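Local coordinates for AxyAgu115A (Amphibacillus xylanus NBRC 15112, PDB 6NPS), which probably hydrolyses the linkage of glucuronic acid side groups on arabinoglucuronoxylan, as a family GH115 alpha-glucuronidase, at residues A[942-946]-A[958-962]. The protein carries 3 engineered substitutions. Coordinates in Å, arbitrary orientation, origin at the centre of the assembly. Residue numbers count along the deposited sequence, not the author numbering.
Sequences EKIVI and LGPNE
A single buried lysine can fasten an irregular loop to a sheet by donating to its backbone carbonyls, as Lys943 does here. Residues 942-946 are extended, save for a classic beta bulge in which Glu942 (phi/psi -104/-41) and Lys943 both face Tyr865 of strand 858-866. Residues 958-962, without regular structure, cover the face from which Lys943 and Val945 point; Val945 and Pro960 are nearest in register, 7.9 Å between CA atoms. In the polar part, the t,t,m,t side chain of Lys943 donates hydrogen bonds from NZ to Leu958 O and Pro960 O, each 2.8 Å away. Between them Gly959 turns at phi/psi 84/170, angles that call for glycine; a CB there would also crowd the ammonium. Pro960 O accepts a further hydrogen bond from Ser795 OG. The apolar part is small: Val945, chi1 t, sets CG2 4.0 Å from Pro960 CD, while Ile944 and Ile946 face the sheet's other side, toward Tyr850 and Phe852. The result is a post-strand loop folded back over its own strand, in a C-terminal domain consistent with the galactose-binding-like beta-sandwich.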
ATOM      1  N   GLU A 942     -31.563  -0.376  -6.160  1.00 34.70           N
ATOM      2  CA  GLU A 942     -31.154  -1.664  -5.610  1.00 32.88           C
ATOM      3  C   GLU A 942     -31.136  -1.685  -4.090  1.00 34.44           C
ATOM      4  O   GLU A 942     -31.531  -2.692  -3.505  1.00 34.24           O
ATOM      5  CB  GLU A 942     -29.760  -2.065  -6.129  1.00 33.74           C
ATOM      6  CG  GLU A 942     -29.785  -2.287  -7.665  1.00 42.56           C
ATOM      7  CD  GLU A 942     -28.419  -2.572  -8.331  1.00 50.68           C
ATOM      8  OE1 GLU A 942     -27.529  -3.212  -7.709  1.00 46.01           O
ATOM      9  OE2 GLU A 942     -28.260  -2.167  -9.514  1.00 50.65           O
ATOM     10  N   LYS A 943     -30.665  -0.620  -3.443  1.00 30.89           N
ATOM     11  CA  LYS A 943     -30.470  -0.633  -1.995  1.00 36.08           C
ATOM     12  C   LYS A 943     -30.573   0.802  -1.503  1.00 33.60           C
ATOM     13  O   LYS A 943     -30.228   1.744  -2.222  1.00 32.44           O
ATOM     14  CB  LYS A 943     -29.096  -1.264  -1.614  1.00 32.80           C
ATOM     15  CG  LYS A 943     -28.864  -1.413  -0.080  1.00 41.61           C
ATOM     16  CD  LYS A 943     -27.420  -1.822   0.250  1.00 41.67           C
ATOM     17  CE  LYS A 943     -27.150  -3.226  -0.153  1.00 39.72           C
ATOM     18  NZ  LYS A 943     -25.841  -3.628   0.393  1.00 41.04           N
ATOM     19  N   ILE A 944     -31.077   0.957  -0.279  1.00 28.17           N
ATOM     20  CA  ILE A 944     -31.139   2.240   0.413  1.00 32.23           C
ATOM     21  C   ILE A 944     -30.395   2.077   1.734  1.00 36.90           C
ATOM     22  O   ILE A 944     -30.648   1.121   2.475  1.00 34.38           O
ATOM     23  CB  ILE A 944     -32.591   2.667   0.693  1.00 33.97           C
ATOM     24  CG1 ILE A 944     -33.440   2.586  -0.584  1.00 37.97           C
ATOM     25  CG2 ILE A 944     -32.621   4.033   1.341  1.00 36.55           C
ATOM     26  CD1 ILE A 944     -34.950   2.606  -0.322  1.00 39.74           C
ATOM     27  N   VAL A 945     -29.538   3.038   2.063  1.00 34.18           N
ATOM     28  CA  VAL A 945     -28.832   3.043   3.340  1.00 37.38           C
ATOM     29  C   VAL A 945     -29.119   4.363   4.038  1.00 37.12           C
ATOM     30  O   VAL A 945     -29.058   5.418   3.403  1.00 36.91           O
ATOM     31  CB  VAL A 945     -27.322   2.843   3.131  1.00 37.51           C
ATOM     32  CG1 VAL A 945     -26.612   2.872   4.475  1.00 36.39           C
ATOM     33  CG2 VAL A 945     -27.075   1.522   2.389  1.00 36.69           C
ATOM     34  N   ILE A 946     -29.426   4.309   5.346  1.00 34.88           N
ATOM     35  CA  ILE A 946     -29.752   5.492   6.135  1.00 35.73           C
ATOM     36  C   ILE A 946     -28.879   5.499   7.390  1.00 39.87           C
ATOM     37  O   ILE A 946     -28.784   4.485   8.091  1.00 39.42           O
ATOM     38  CB  ILE A 946     -31.255   5.521   6.515  1.00 40.87           C
ATOM     39  CG1 ILE A 946     -32.159   5.412   5.260  1.00 40.53           C
ATOM     40  CG2 ILE A 946     -31.593   6.768   7.343  1.00 40.37           C
ATOM     41  CD1 ILE A 946     -33.678   5.087   5.594  1.00 41.30           C
ATOM     42  N   LEU A 958     -20.147  -3.880  -1.984  1.00 32.83           N
ATOM     43  CA  LEU A 958     -21.585  -4.055  -2.141  1.00 34.39           C
ATOM     44  C   LEU A 958     -22.428  -3.168  -1.238  1.00 34.46           C
ATOM     45  O   LEU A 958     -23.655  -3.187  -1.362  1.00 36.13           O
ATOM     46  CB  LEU A 958     -21.970  -5.508  -1.880  1.00 33.67           C
ATOM     47  CG  LEU A 958     -21.245  -6.562  -2.719  1.00 30.22           C
ATOM     48  CD1 LEU A 958     -21.756  -7.904  -2.209  1.00 32.03           C
ATOM     49  CD2 LEU A 958     -21.605  -6.405  -4.215  1.00 36.75           C
ATOM     50  N   GLY A 959     -21.828  -2.417  -0.322  1.00 32.86           N
ATOM     51  CA  GLY A 959     -22.594  -1.728   0.689  1.00 36.06           C
ATOM     52  C   GLY A 959     -22.897  -2.658   1.849  1.00 36.73           C
ATOM     53  O   GLY A 959     -22.683  -3.873   1.757  1.00 36.81           O
ATOM     54  N   PRO A 960     -23.419  -2.102   2.955  1.00 37.25           N
ATOM     55  CA  PRO A 960     -23.677  -2.912   4.149  1.00 36.13           C
ATOM     56  C   PRO A 960     -24.787  -3.896   3.875  1.00 37.50           C
ATOM     57  O   PRO A 960     -25.726  -3.585   3.151  1.00 37.42           O
ATOM     58  CB  PRO A 960     -24.119  -1.887   5.202  1.00 39.59           C
ATOM     59  CG  PRO A 960     -23.932  -0.547   4.578  1.00 45.08           C
ATOM     60  CD  PRO A 960     -23.865  -0.711   3.121  1.00 44.00           C
ATOM     61  N   ASN A 961     -24.694  -5.075   4.468  1.00 39.99           N
ATOM     62  CA  ASN A 961     -25.764  -6.022   4.200  1.00 42.65           C
ATOM     63  C   ASN A 961     -27.051  -5.554   4.890  1.00 36.24           C
ATOM     64  O   ASN A 961     -27.032  -4.704   5.773  1.00 34.92           O
ATOM     65  CB  ASN A 961     -25.355  -7.422   4.624  1.00 51.03           C
ATOM     66  CG  ASN A 961     -24.919  -7.479   6.048  1.00 58.54           C
ATOM     67  OD1 ASN A 961     -23.841  -7.000   6.394  1.00 58.19           O
ATOM     68  ND2 ASN A 961     -25.757  -8.066   6.905  1.00 66.35           N
ATOM     69  N   GLU A 962     -28.189  -6.069   4.427  1.00 35.84           N
ATOM     70  CA  GLU A 962     -29.486  -5.591   4.901  1.00 31.64           C
ATOM     71  C   GLU A 962     -29.608  -5.752   6.420  1.00 33.48           C
ATOM     72  O   GLU A 962     -29.213  -6.771   6.984  1.00 35.34           O
ATOM     73  CB  GLU A 962     -30.597  -6.356   4.195  1.00 36.60           C
ATOM     74  CG  GLU A 962     -32.037  -5.906   4.536  1.00 40.44           C
ATOM     75  CD  GLU A 962     -33.086  -6.537   3.612  1.00 45.17           C
ATOM     76  OE1 GLU A 962     -33.087  -7.777   3.474  1.00 49.20           O
ATOM     77  OE2 GLU A 962     -33.890  -5.796   2.991  1.00 43.96           O
TER